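Local coordinates for protein polysaccharide monooxygenase-3 (Neurospora crassa, PDB 4EIS) that probably cleaves the beta-1,4-glucosidic chains of cellulose by oxidation, as a secreted copper-dependent polysaccharide monooxygenase of family AA9, at residues W75-P79 against A127-M131; V86-M90 against I217-A221; F111-E115 against Y137-P142; G117-T121 against A209-Y215. All blocks are in the same frame, centred on the assembly; numbering follows the deposited sequence.

Contact 1: residues W75-P79 against A127-M131; sequences WTIWP and ATPLM. With NAG (2-acetamido-2-deoxy-beta-D-glucopyranose), chain C; NAG (2-acetamido-2-deoxy-beta-D-glucopyranose), chain B.
Leu-130 lays its CD1 over one face of the Trp-75 indole, a CH-pi contact with CD1 4.2 Å from the centroid of the five-membered ring and 24° off its normal. Leu-130 sits on 127-131, whose backbone has helical phi/psi throughout; Met-131 N bonds to Thr-128 O at 2.9 Å, and Leu-130 N reaches Ala-127 O more weakly at 3.1 Å. Against this turn runs 75-79, which leaves strand 70-75 at Trp-75 and continues irregular but extended. The closest CA pair is Trp-78 and Met-131, 4.7 Å apart. Here Trp-78 O takes a CA-H...O contact from Met-131 CA at 3.4 Å, and Trp-78 CB lies 3.3 Å from Leu-130 O. With chi1 t, Trp-78 swings its ring along the turn: CD1 is 3.9 Å from Met-131 CG, at the ring edge, and NE1 is 4.0 Å from Ala-127 CB. These residues pack behind the ligands of the AA9 copper site: Trp-78 meets His-82 and Tyr-171 edge-to-face and gives its NE1 proton to His-82 O, and the side chain of Pro-79 comes within about 4 Å of the copper (nearest atoms). Trp-75 NE1 is hydrogen-bonded to His-154 NE2. Met-131 (chi1 m, then t, t) stretches CE to 3.8 Å from Pro-79 O. Glycan atom C6 of NAG (chain C) lies 3.2 Å from Trp-75 O.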
loop_
_atom_site.group_PDB
_atom_site.type_symbol
_atom_site.label_atom_id
_atom_site.label_comp_id
_atom_site.label_asym_id
_atom_site.label_seq_id
_atom_site.Cartn_x
_atom_site.Cartn_y
_atom_site.Cartn_z
ATOM N N TRP A 75 0.933 7.446 -9.142
ATOM C CA TRP A 75 0.603 6.251 -9.904
ATOM C C TRP A 75 0.743 6.478 -11.371
ATOM O O TRP A 75 0.570 7.602 -11.847
ATOM C CB TRP A 75 -0.830 5.805 -9.601
ATOM C CG TRP A 75 -0.991 5.065 -8.307
ATOM C CD1 TRP A 75 -1.093 5.572 -7.028
ATOM C CD2 TRP A 75 -1.145 3.622 -8.176
ATOM N NE1 TRP A 75 -1.248 4.559 -6.118
ATOM C CE2 TRP A 75 -1.285 3.356 -6.744
ATOM C CE3 TRP A 75 -1.129 2.548 -9.059
ATOM C CZ2 TRP A 75 -1.430 2.081 -6.258
ATOM C CZ3 TRP A 75 -1.281 1.269 -8.555
ATOM C CH2 TRP A 75 -1.425 1.047 -7.186
ATOM N N THR A 76 1.007 5.386 -12.076
ATOM C CA THR A 76 0.801 5.345 -13.517
ATOM C C THR A 76 -0.695 5.572 -13.805
ATOM O O THR A 76 -1.518 5.528 -12.891
ATOM C CB THR A 76 1.286 4.004 -14.078
ATOM O OG1 THR A 76 0.560 2.930 -13.459
ATOM C CG2 THR A 76 2.763 3.825 -13.804
ATOM N N ILE A 77 -1.079 5.785 -15.063
ATOM C CA ILE A 77 -2.453 6.182 -15.363
ATOM C C ILE A 77 -3.472 5.114 -14.960
ATOM O O ILE A 77 -3.367 3.967 -15.384
ATOM C CB ILE A 77 -2.616 6.578 -16.850
ATOM C CG1 ILE A 77 -4.047 7.010 -17.153
ATOM C CG2 ILE A 77 -2.270 5.432 -17.772
ATOM C CD1 ILE A 77 -4.373 8.427 -16.730
ATOM N N TRP A 78 -4.462 5.499 -14.149
ATOM C CA TRP A 78 -5.388 4.539 -13.561
ATOM C C TRP A 78 -6.643 4.400 -14.394
ATOM O O TRP A 78 -7.344 5.379 -14.591
ATOM C CB TRP A 78 -5.695 4.918 -12.104
ATOM C CG TRP A 78 -6.296 3.741 -11.364
ATOM C CD1 TRP A 78 -7.564 3.624 -10.799
ATOM C CD2 TRP A 78 -5.652 2.475 -11.102
ATOM N NE1 TRP A 78 -7.757 2.398 -10.248
ATOM C CE2 TRP A 78 -6.624 1.662 -10.357
ATOM C CE3 TRP A 78 -4.396 1.957 -11.357
ATOM C CZ2 TRP A 78 -6.342 0.362 -9.979
ATOM C CZ3 TRP A 78 -4.109 0.649 -10.948
ATOM C CH2 TRP A 78 -5.065 -0.119 -10.257
ATOM N N PRO A 79 -6.963 3.184 -14.881
ATOM C CA PRO A 79 -8.151 3.028 -15.733
ATOM C C PRO A 79 -9.469 3.369 -15.022
ATOM O O PRO A 79 -9.679 2.978 -13.883
ATOM C CB PRO A 79 -8.132 1.550 -16.141
ATOM C CG PRO A 79 -7.099 0.897 -15.319
ATOM C CD PRO A 79 -6.180 1.938 -14.770
ATOM N N ALA A 127 -10.206 5.735 -5.378
ATOM C CA ALA A 127 -9.394 5.575 -6.591
ATOM C C ALA A 127 -9.699 6.613 -7.684
ATOM O O ALA A 127 -8.890 6.820 -8.582
ATOM C CB ALA A 127 -9.530 4.172 -7.164
ATOM N N THR A 128 -10.852 7.270 -7.619
ATOM C CA THR A 128 -11.289 8.152 -8.691
ATOM C C THR A 128 -10.307 9.269 -9.049
ATOM O O THR A 128 -10.031 9.453 -10.242
ATOM C CB THR A 128 -12.695 8.699 -8.406
ATOM O OG1 THR A 128 -13.606 7.605 -8.186
ATOM C CG2 THR A 128 -13.178 9.533 -9.558
ATOM N N PRO A 129 -9.762 10.012 -8.059
ATOM C CA PRO A 129 -8.826 11.066 -8.457
ATOM C C PRO A 129 -7.629 10.577 -9.274
ATOM O O PRO A 129 -7.114 11.330 -10.109
ATOM C CB PRO A 129 -8.338 11.660 -7.131
ATOM C CG PRO A 129 -9.302 11.216 -6.100
ATOM C CD PRO A 129 -10.118 10.075 -6.633
ATOM N N LEU A 130 -7.188 9.345 -9.022
ATOM C CA LEU A 130 -6.053 8.781 -9.732
ATOM C C LEU A 130 -6.353 8.492 -11.203
ATOM O O LEU A 130 -5.429 8.234 -11.979
ATOM C CB LEU A 130 -5.577 7.504 -9.032
ATOM C CG LEU A 130 -5.278 7.669 -7.531
ATOM C CD1 LEU A 130 -4.897 6.333 -6.906
ATOM C CD2 LEU A 130 -4.221 8.743 -7.276
ATOM N N MET A 131 -7.637 8.535 -11.569
ATOM C CA MET A 131 -8.078 8.306 -12.944
ATOM C C MET A 131 -7.893 9.540 -13.848
ATOM O O MET A 131 -8.130 9.454 -15.045
ATOM C CB MET A 131 -9.537 7.846 -12.980
ATOM C CG MET A 131 -9.788 6.578 -12.186
ATOM S SD MET A 131 -11.551 6.275 -11.997
ATOM C CE MET A 131 -11.532 4.728 -11.066
HETATM C C1 NAG C . 6.192 10.695 -11.712
HETATM C C2 NAG C . 6.977 11.149 -12.900
HETATM C C3 NAG C . 5.894 11.799 -13.737
HETATM C C4 NAG C . 4.717 10.841 -13.946
HETATM C C5 NAG C . 4.304 10.127 -12.650
HETATM C C6 NAG C . 3.210 9.095 -12.851
HETATM C C7 NAG C . 9.214 12.136 -12.842
HETATM C C8 NAG C . 10.045 13.272 -12.318
HETATM N N2 NAG C . 7.933 12.143 -12.487
HETATM O O3 NAG C . 6.469 12.232 -14.947
HETATM O O4 NAG C . 3.609 11.634 -14.291
HETATM O O5 NAG C . 5.433 9.558 -12.013
HETATM O O6 NAG C . 3.537 8.148 -13.837
HETATM O O7 NAG C . 9.731 11.277 -13.562
HETATM C C1 NAG B . 3.456 11.702 -16.305
HETATM C C2 NAG B . 2.025 12.193 -16.088
HETATM C C3 NAG B . 1.658 13.164 -17.210
HETATM C C4 NAG B . 2.753 14.224 -17.408
HETATM C C5 NAG B . 4.135 13.563 -17.502
HETATM C C6 NAG B . 5.279 14.556 -17.680
HETATM C C7 NAG B . 0.513 10.695 -14.859
HETATM C C8 NAG B . -0.224 9.384 -14.868
HETATM N N2 NAG B . 1.221 10.991 -15.948
HETATM O O3 NAG B . 0.399 13.766 -16.981
HETATM O O4 NAG B . 2.503 14.982 -18.576
HETATM O O5 NAG B . 4.343 12.801 -16.332
HETATM O O6 NAG B . 5.476 15.288 -16.494
HETATM O O7 NAG B . 0.446 11.443 -13.890
#

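Contact 2: residues V86-M90 against I217-A221; sequences VITYM and IPGPA
This is an apolar contact between strand 86-92 of the five-stranded sheet and an irregular segment, 217-221, that runs alongside it, over the sheet's outer face. The two backbones stay well apart, the nearest CA atoms being those of Ile-87 and Ile-217 at 8.7 Å, so side chains fill the gap. Residues 86-90 are fully extended, and Ile-87 and Tyr-89 are the two that reach across. Ile-87 (chi1 m, chi2 t) puts CD1 3.7 Å from Ile-217 CG2 and 4.4 Å from Pro-218 CD. Tyr-89, also chi1 m, meets Pro-220 with its ring edge, CE1 to CD 3.8 Å, and its OH lies 3.9 Å from Gly-219 CA. At Gly-219, with phi/psi 93/-175, a CB would press on the carbonyl O of Pro-218 and stand 2.4 Å from Tyr-89 OH, so the site suits glycine. The hydroxyl is hydrogen-bonded to Tyr-198 OH, and the ring meets Phe-194 edge-to-face. Lys-112, from the neighbouring strand, hydrogen-bonds through NZ to Pro-218 O and Pro-220 O. AA9 enzymes have an immunoglobulin-like beta-sandwich core with long loops, and here the C-terminal part of the chain, two prolines about a glycine, lies along the outer face of one sheet.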
loop_
_atom_site.group_PDB
_atom_site.type_symbol
_atom_site.label_atom_id
_atom_site.label_comp_id
_atom_site.label_asym_id
_atom_site.label_seq_id
_atom_site.Cartn_x
_atom_site.Cartn_y
_atom_site.Cartn_z
ATOM N N VAL A 86 -8.556 2.892 -1.600
ATOM C CA VAL A 86 -7.114 3.090 -1.613
ATOM C C VAL A 86 -6.703 3.055 -0.139
ATOM O O VAL A 86 -7.326 3.715 0.704
ATOM C CB VAL A 86 -6.710 4.437 -2.242
ATOM C CG1 VAL A 86 -5.199 4.569 -2.293
ATOM C CG2 VAL A 86 -7.285 4.548 -3.652
ATOM N N ILE A 87 -5.692 2.249 0.197
ATOM C CA ILE A 87 -5.373 1.982 1.594
ATOM C C ILE A 87 -3.865 1.961 1.787
ATOM O O ILE A 87 -3.155 1.404 0.949
ATOM C CB ILE A 87 -5.979 0.643 2.071
ATOM C CG1 ILE A 87 -7.447 0.459 1.618
ATOM C CG2 ILE A 87 -5.901 0.574 3.582
ATOM C CD1 ILE A 87 -8.020 -0.936 1.810
ATOM N N THR A 88 -3.394 2.543 2.892
ATOM C CA THR A 88 -1.976 2.565 3.210
ATOM C C THR A 88 -1.717 2.061 4.626
ATOM O O THR A 88 -2.438 2.402 5.555
ATOM C CB THR A 88 -1.412 3.991 3.027
ATOM O OG1 THR A 88 -1.772 4.452 1.720
ATOM C CG2 THR A 88 0.104 4.030 3.152
ATOM N N TYR A 89 -0.750 1.150 4.732
ATOM C CA TYR A 89 -0.306 0.576 5.980
ATOM C C TYR A 89 1.195 0.822 6.213
ATOM O O TYR A 89 1.940 1.110 5.288
ATOM C CB TYR A 89 -0.525 -0.941 5.979
ATOM C CG TYR A 89 -1.930 -1.456 5.801
ATOM C CD1 TYR A 89 -2.667 -1.874 6.898
ATOM C CD2 TYR A 89 -2.522 -1.534 4.537
ATOM C CE1 TYR A 89 -3.947 -2.368 6.751
ATOM C CE2 TYR A 89 -3.809 -2.018 4.366
ATOM C CZ TYR A 89 -4.526 -2.432 5.485
ATOM O OH TYR A 89 -5.799 -2.929 5.368
ATOM N N MET A 90 1.630 0.669 7.453
ATOM C CA MET A 90 3.059 0.636 7.763
ATOM C C MET A 90 3.351 -0.544 8.679
ATOM O O MET A 90 2.445 -1.113 9.303
ATOM C CB MET A 90 3.490 1.943 8.420
ATOM C CG MET A 90 3.273 3.162 7.528
ATOM S SD MET A 90 3.882 4.682 8.287
ATOM C CE MET A 90 5.594 4.313 8.590
ATOM N N ILE A 217 -14.767 -0.727 4.007
ATOM C CA ILE A 217 -13.351 -0.876 3.695
ATOM C C ILE A 217 -12.766 -2.037 4.481
ATOM O O ILE A 217 -12.991 -2.125 5.695
ATOM C CB ILE A 217 -12.545 0.413 3.950
ATOM C CG1 ILE A 217 -13.156 1.603 3.200
ATOM C CG2 ILE A 217 -11.094 0.224 3.548
ATOM C CD1 ILE A 217 -12.538 2.923 3.577
ATOM N N PRO A 218 -12.051 -2.954 3.798
ATOM C CA PRO A 218 -11.411 -4.085 4.494
ATOM C C PRO A 218 -10.291 -3.683 5.445
ATOM O O PRO A 218 -9.740 -2.559 5.358
ATOM C CB PRO A 218 -10.857 -4.940 3.363
ATOM C CG PRO A 218 -11.489 -4.445 2.111
ATOM C CD PRO A 218 -11.858 -3.025 2.339
ATOM N N GLY A 219 -9.972 -4.597 6.356
ATOM C CA GLY A 219 -8.842 -4.418 7.242
ATOM C C GLY A 219 -9.182 -3.779 8.567
ATOM O O GLY A 219 -10.350 -3.561 8.883
ATOM N N PRO A 220 -8.144 -3.502 9.362
ATOM C CA PRO A 220 -8.309 -3.040 10.718
ATOM C C PRO A 220 -8.641 -1.563 10.802
ATOM O O PRO A 220 -8.643 -0.859 9.791
ATOM C CB PRO A 220 -6.936 -3.334 11.347
ATOM C CG PRO A 220 -6.003 -3.100 10.199
ATOM C CD PRO A 220 -6.718 -3.665 9.012
ATOM N N ALA A 221 -8.886 -1.073 12.005
ATOM C CA ALA A 221 -9.091 0.345 12.191
ATOM C C ALA A 221 -7.807 1.129 11.861
ATOM O O ALA A 221 -6.697 0.597 11.944
ATOM C CB ALA A 221 -9.556 0.636 13.599
#

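Contact 3: residues F111-E115 against Y137-P142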
loop_
_atom_site.group_PDB
_atom_site.type_symbol
_atom_site.label_atom_id
_atom_site.label_comp_id
_atom_site.label_asym_id
_atom_site.label_seq_id
_atom_site.Cartn_x
_atom_site.Cartn_y
_atom_site.Cartn_z
ATOM N N PHE A 111 0.027 -1.876 10.555
ATOM C CA PHE A 111 -1.001 -0.987 11.039
ATOM C C PHE A 111 -1.456 -0.097 9.906
ATOM O O PHE A 111 -0.643 0.356 9.112
ATOM C CB PHE A 111 -0.557 -0.197 12.306
ATOM C CG PHE A 111 0.756 0.535 12.163
ATOM C CD1 PHE A 111 0.788 1.899 11.934
ATOM C CD2 PHE A 111 1.963 -0.134 12.327
ATOM C CE1 PHE A 111 1.985 2.576 11.794
ATOM C CE2 PHE A 111 3.171 0.537 12.205
ATOM C CZ PHE A 111 3.181 1.900 11.960
ATOM N N LYS A 112 -2.755 0.119 9.824
ATOM C CA LYS A 112 -3.353 0.953 8.803
ATOM C C LYS A 112 -3.158 2.402 9.190
ATOM O O LYS A 112 -3.529 2.791 10.285
ATOM C CB LYS A 112 -4.845 0.641 8.705
ATOM C CG LYS A 112 -5.592 1.398 7.621
ATOM C CD LYS A 112 -7.074 1.088 7.614
ATOM C CE LYS A 112 -7.386 -0.248 7.003
ATOM N NZ LYS A 112 -8.832 -0.575 7.047
ATOM N N ILE A 113 -2.610 3.211 8.279
ATOM C CA ILE A 113 -2.459 4.644 8.525
ATOM C C ILE A 113 -3.404 5.545 7.703
ATOM O O ILE A 113 -3.620 6.689 8.087
ATOM C CB ILE A 113 -0.994 5.100 8.336
ATOM C CG1 ILE A 113 -0.544 4.891 6.889
ATOM C CG2 ILE A 113 -0.084 4.374 9.340
ATOM C CD1 ILE A 113 0.621 5.777 6.518
ATOM N N LYS A 114 -3.940 5.045 6.589
ATOM C CA LYS A 114 -4.892 5.836 5.816
ATOM C C LYS A 114 -5.790 4.949 4.977
ATOM O O LYS A 114 -5.337 3.914 4.484
ATOM C CB LYS A 114 -4.156 6.809 4.889
ATOM C CG LYS A 114 -5.080 7.822 4.221
ATOM C CD LYS A 114 -4.345 8.914 3.441
ATOM C CE LYS A 114 -5.323 9.875 2.785
ATOM N NZ LYS A 114 -4.624 10.959 2.058
ATOM N N GLU A 115 -7.053 5.359 4.805
ATOM C CA GLU A 115 -7.974 4.614 3.956
ATOM C C GLU A 115 -9.006 5.543 3.360
ATOM O O GLU A 115 -9.339 6.587 3.940
ATOM C CB GLU A 115 -8.688 3.497 4.736
ATOM C CG GLU A 115 -9.674 4.031 5.778
ATOM C CD GLU A 115 -10.381 2.968 6.597
ATOM O OE1 GLU A 115 -11.145 3.352 7.509
ATOM O OE2 GLU A 115 -10.179 1.754 6.348
ATOM N N TYR A 137 -1.401 10.800 -4.924
ATOM C CA TYR A 137 -1.933 10.413 -3.625
ATOM C C TYR A 137 -0.996 10.921 -2.537
ATOM O O TYR A 137 0.217 10.891 -2.704
ATOM C CB TYR A 137 -1.959 8.888 -3.551
ATOM C CG TYR A 137 -2.381 8.291 -2.212
ATOM C CD1 TYR A 137 -3.720 8.088 -1.926
ATOM C CD2 TYR A 137 -1.437 7.832 -1.287
ATOM C CE1 TYR A 137 -4.118 7.506 -0.738
ATOM C CE2 TYR A 137 -1.829 7.260 -0.085
ATOM C CZ TYR A 137 -3.162 7.081 0.179
ATOM O OH TYR A 137 -3.536 6.471 1.352
ATOM N N GLU A 138 -1.554 11.373 -1.421
ATOM C CA GLU A 138 -0.743 11.762 -0.270
ATOM C C GLU A 138 -1.088 10.939 0.954
ATOM O O GLU A 138 -2.224 10.532 1.126
ATOM C CB GLU A 138 -0.965 13.211 0.095
ATOM C CG GLU A 138 -0.533 14.156 -0.997
ATOM C CD GLU A 138 -0.906 15.591 -0.700
ATOM O OE1 GLU A 138 -2.043 15.831 -0.244
ATOM O OE2 GLU A 138 -0.081 16.496 -0.925
ATOM N N TYR A 139 -0.089 10.692 1.804
ATOM C CA TYR A 139 -0.313 10.204 3.160
ATOM C C TYR A 139 0.614 10.920 4.148
ATOM O O TYR A 139 1.664 11.475 3.758
ATOM C CB TYR A 139 -0.159 8.690 3.229
ATOM C CG TYR A 139 1.239 8.141 3.100
ATOM C CD1 TYR A 139 2.073 8.065 4.190
ATOM C CD2 TYR A 139 1.719 7.663 1.890
ATOM C CE1 TYR A 139 3.341 7.530 4.088
ATOM C CE2 TYR A 139 2.982 7.145 1.769
ATOM C CZ TYR A 139 3.802 7.098 2.868
ATOM O OH TYR A 139 5.050 6.572 2.733
ATOM N N ALA A 140 0.195 10.950 5.409
ATOM C CA ALA A 140 1.020 11.529 6.465
ATOM C C ALA A 140 1.556 10.412 7.327
ATOM O O ALA A 140 0.797 9.558 7.791
ATOM C CB ALA A 140 0.238 12.519 7.294
ATOM N N ILE A 141 2.874 10.391 7.492
ATOM C CA ILE A 141 3.521 9.510 8.454
ATOM C C ILE A 141 3.058 9.941 9.840
ATOM O O ILE A 141 3.248 11.091 10.205
ATOM C CB ILE A 141 5.061 9.602 8.353
ATOM C CG1 ILE A 141 5.533 9.234 6.927
ATOM C CG2 ILE A 141 5.732 8.731 9.430
ATOM C CD1 ILE A 141 6.953 9.635 6.601
ATOM N N PRO A 142 2.423 9.023 10.604
ATOM C CA PRO A 142 1.918 9.444 11.906
ATOM C C PRO A 142 3.002 10.133 12.730
ATOM O O PRO A 142 4.114 9.613 12.843
ATOM C CB PRO A 142 1.464 8.120 12.536
ATOM C CG PRO A 142 1.053 7.292 11.376
ATOM C CD PRO A 142 2.018 7.644 10.281
HETATM O O HOH W 1 -1.928 9.271 6.686
#
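Strands 111-115 and 137-140 run roughly antiparallel but splayed, 134° between their directions, with axes 7.3 Å apart at closest. The nearest CA pairs are Lys-114 with Tyr-139 at 6.9 Å and Ile-113 with Pro-142 at 7.3 Å, too wide for backbone pairing. A water bridges instead, accepting from Ala-140 N at 3.0 Å and donating weakly to Ile-113 O at 3.4 Å. Ile-113 and Lys-114 form a classic beta bulge opposite Thr-88, and both side chains point across to the other segment. The two strands are edges of different sheets, so the contact joins the two sheets of the AA9 beta-sandwich along one edge. Ile-113 packs CD1 3.6 Å from Tyr-139 CD1 and CG2 3.7 Å from Pro-142 CG. Lys-114, all t, stretches past Tyr-137, CD 3.3 Å from OH, to hydrogen-bond NZ to Glu-138 O at 2.6 Å, with an off-centre cation-pi contact from NZ to the Tyr-137 ring centroid (4.9 Å). Tyr-137 OH bonds to Thr-88 OG1, and Tyr-139 OH to His-175 NE2.

Contact 4: residues G117-T121 against A209-Y215; sequences GREGT and AYQAATY
An arginine whose guanidinium lies among backbone carbonyls, bonded only weakly to one of them across the contact, joins these two irregular segments at the surface of the AA9 domain, where long loops extend from the beta-sandwich. Arg-118 (chi1 to chi3 t) runs beside 209-215. Its NH1 and NH2 make weak hydrogen bonds to Gln-211 O, at 3.1 and 3.0 Å, while Ala-213 O lies over one face of the guanidinium, 3.1 Å from NH1 at too poor an angle to bond. NE bonds to Ser-122 O and NH1 to Tyr-207 OH. Ala-212 is the centre of an inverse gamma turn, closed by a weak 2.9 Å bond from Ala-213 N to Gln-211 O. Nearest CA pairs are Thr-121 with Ala-213 at 4.9 Å and Arg-118 with Tyr-215 at 5.7 Å. Gly-120 (phi/psi 59/-128) turns 117-121 so that Thr-121 CA makes a CA-H...O contact with Ala-213 O at 3.6 Å. Arg-118 CB packs 3.5 Å from Tyr-215 CB, and Tyr-215 (chi1 t) bonds through OH to Gly-204 O. Waters join the segments: one accepts from Tyr-215 N at 3.1 Å and lies 2.8 Å from both Arg-118 O and Gly-120 O; another accepts from Arg-118 N at 2.9 Å and lies 2.9 Å from Tyr-215 O; a third accepts weakly from Arg-118 NH2 at 3.2 Å and donates to Ala-209 O at 3.0 Å.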
loop_
_atom_site.group_PDB
_atom_site.type_symbol
_atom_site.label_atom_id
_atom_site.label_comp_id
_atom_site.label_asym_id
_atom_site.label_seq_id
_atom_site.Cartn_x
_atom_site.Cartn_y
_atom_site.Cartn_z
ATOM N N GLY A 117 -12.737 4.917 0.761
ATOM C CA GLY A 117 -13.626 3.920 0.174
ATOM C C GLY A 117 -14.532 4.471 -0.907
ATOM O O GLY A 117 -14.061 5.128 -1.824
ATOM N N ARG A 118 -15.818 4.149 -0.809
ATOM C CA ARG A 118 -16.861 4.630 -1.722
ATOM C C ARG A 118 -17.540 5.837 -1.090
ATOM O O ARG A 118 -17.836 5.804 0.108
ATOM C CB ARG A 118 -17.876 3.513 -1.970
ATOM C CG ARG A 118 -18.971 3.820 -2.980
ATOM C CD ARG A 118 -19.902 2.626 -3.191
ATOM N NE ARG A 118 -20.738 2.838 -4.376
ATOM C CZ ARG A 118 -21.394 1.892 -5.037
ATOM N NH1 ARG A 118 -21.360 0.621 -4.650
ATOM N NH2 ARG A 118 -22.111 2.217 -6.112
ATOM N N GLU A 119 -17.784 6.898 -1.864
ATOM C CA GLU A 119 -18.489 8.050 -1.328
ATOM C C GLU A 119 -19.983 7.768 -1.356
ATOM O O GLU A 119 -20.626 7.881 -2.407
ATOM C CB GLU A 119 -18.166 9.297 -2.130
ATOM C CG GLU A 119 -16.772 9.844 -1.879
ATOM C CD GLU A 119 -16.493 11.124 -2.639
ATOM O OE1 GLU A 119 -17.436 11.694 -3.242
ATOM O OE2 GLU A 119 -15.323 11.566 -2.639
ATOM N N GLY A 120 -20.533 7.405 -0.200
ATOM C CA GLY A 120 -21.923 7.022 -0.106
ATOM C C GLY A 120 -22.219 5.841 -1.018
ATOM O O GLY A 120 -21.545 4.803 -0.956
ATOM N N THR A 121 -23.242 6.001 -1.846
ATOM C CA THR A 121 -23.645 4.978 -2.806
ATOM C C THR A 121 -23.391 5.438 -4.240
ATOM O O THR A 121 -23.913 4.839 -5.180
ATOM C CB THR A 121 -25.134 4.639 -2.658
ATOM O OG1 THR A 121 -25.922 5.773 -3.032
ATOM C CG2 THR A 121 -25.461 4.254 -1.218
ATOM N N ALA A 209 -20.083 -3.567 -7.061
ATOM C CA ALA A 209 -19.847 -2.127 -7.168
ATOM C C ALA A 209 -20.872 -1.433 -8.050
ATOM O O ALA A 209 -20.863 -0.220 -8.149
ATOM C CB ALA A 209 -18.454 -1.861 -7.705
ATOM N N TYR A 210 -21.769 -2.202 -8.659
ATOM C CA TYR A 210 -22.717 -1.655 -9.606
ATOM C C TYR A 210 -24.115 -1.606 -9.051
ATOM O O TYR A 210 -25.057 -1.281 -9.769
ATOM C CB TYR A 210 -22.638 -2.428 -10.920
ATOM C CG TYR A 210 -21.242 -2.342 -11.469
ATOM C CD1 TYR A 210 -20.357 -3.395 -11.324
ATOM C CD2 TYR A 210 -20.776 -1.166 -12.046
ATOM C CE1 TYR A 210 -19.063 -3.311 -11.789
ATOM C CE2 TYR A 210 -19.474 -1.065 -12.524
ATOM C CZ TYR A 210 -18.614 -2.142 -12.388
ATOM O OH TYR A 210 -17.317 -2.066 -12.835
ATOM N N GLN A 211 -24.268 -1.902 -7.760
ATOM C CA GLN A 211 -25.517 -1.568 -7.086
ATOM C C GLN A 211 -25.296 -0.351 -6.200
ATOM O O GLN A 211 -24.151 -0.012 -5.868
ATOM C CB GLN A 211 -26.138 -2.753 -6.344
ATOM C CG GLN A 211 -25.366 -3.283 -5.163
ATOM C CD GLN A 211 -26.116 -4.398 -4.443
ATOM O OE1 GLN A 211 -27.189 -4.830 -4.878
ATOM N NE2 GLN A 211 -25.561 -4.859 -3.337
ATOM N N ALA A 212 -26.390 0.329 -5.882
ATOM C CA ALA A 212 -26.354 1.565 -5.116
ATOM C C ALA A 212 -26.284 1.183 -3.651
ATOM O O ALA A 212 -27.286 1.203 -2.937
ATOM C CB ALA A 212 -27.588 2.421 -5.405
ATOM N N ALA A 213 -25.086 0.800 -3.218
ATOM C CA ALA A 213 -24.847 0.362 -1.848
ATOM C C ALA A 213 -23.652 1.114 -1.281
ATOM O O ALA A 213 -22.810 1.601 -2.035
ATOM C CB ALA A 213 -24.562 -1.138 -1.822
ATOM N N THR A 214 -23.580 1.210 0.041
ATOM C CA THR A 214 -22.360 1.698 0.705
ATOM C C THR A 214 -21.274 0.612 0.718
ATOM O O THR A 214 -21.545 -0.544 0.370
ATOM C CB THR A 214 -22.638 2.156 2.141
ATOM O OG1 THR A 214 -23.223 1.083 2.886
ATOM C CG2 THR A 214 -23.590 3.339 2.141
ATOM N N TYR A 215 -20.058 0.981 1.127
ATOM C CA TYR A 215 -18.892 0.102 1.051
ATOM C C TYR A 215 -18.162 0.037 2.394
ATOM O O TYR A 215 -17.862 1.065 2.984
ATOM C CB TYR A 215 -17.942 0.611 -0.039
ATOM C CG TYR A 215 -16.704 -0.243 -0.187
ATOM C CD1 TYR A 215 -16.783 -1.497 -0.790
ATOM C CD2 TYR A 215 -15.462 0.183 0.282
ATOM C CE1 TYR A 215 -15.667 -2.301 -0.915
ATOM C CE2 TYR A 215 -14.342 -0.615 0.160
ATOM C CZ TYR A 215 -14.447 -1.866 -0.418
ATOM O OH TYR A 215 -13.324 -2.647 -0.565
HETATM O O HOH W 2 -19.799 4.046 1.145
HETATM O O HOH W 3 -16.622 3.463 1.857
HETATM O O HOH W 4 -23.045 1.525 -9.140
#

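Overall arrangement
Along the chain the first segments come in the order 75-79, 86-90, 111-115 and 117-121, followed by 127-131 and 137-142; 209-215 and 217-221 come last, near the C-terminus. Contacts 2 and 3 are the closest pair, with centres 9 Å apart, and share one sheet through neighbouring strands 86-92 and 111-116; Thr-88 and Lys-112 join them directly. The centre of contact 1, beside the copper site, is about 18 Å from each of the other three centres; it touches contact 2 where Ala-127 meets Val-86. Contact 4, out on the loops, touches contact 2 through Ile-217 and Gly-117. The sandwich thus carries the copper site near contact 1 and the C-terminal chain along an outer sheet face.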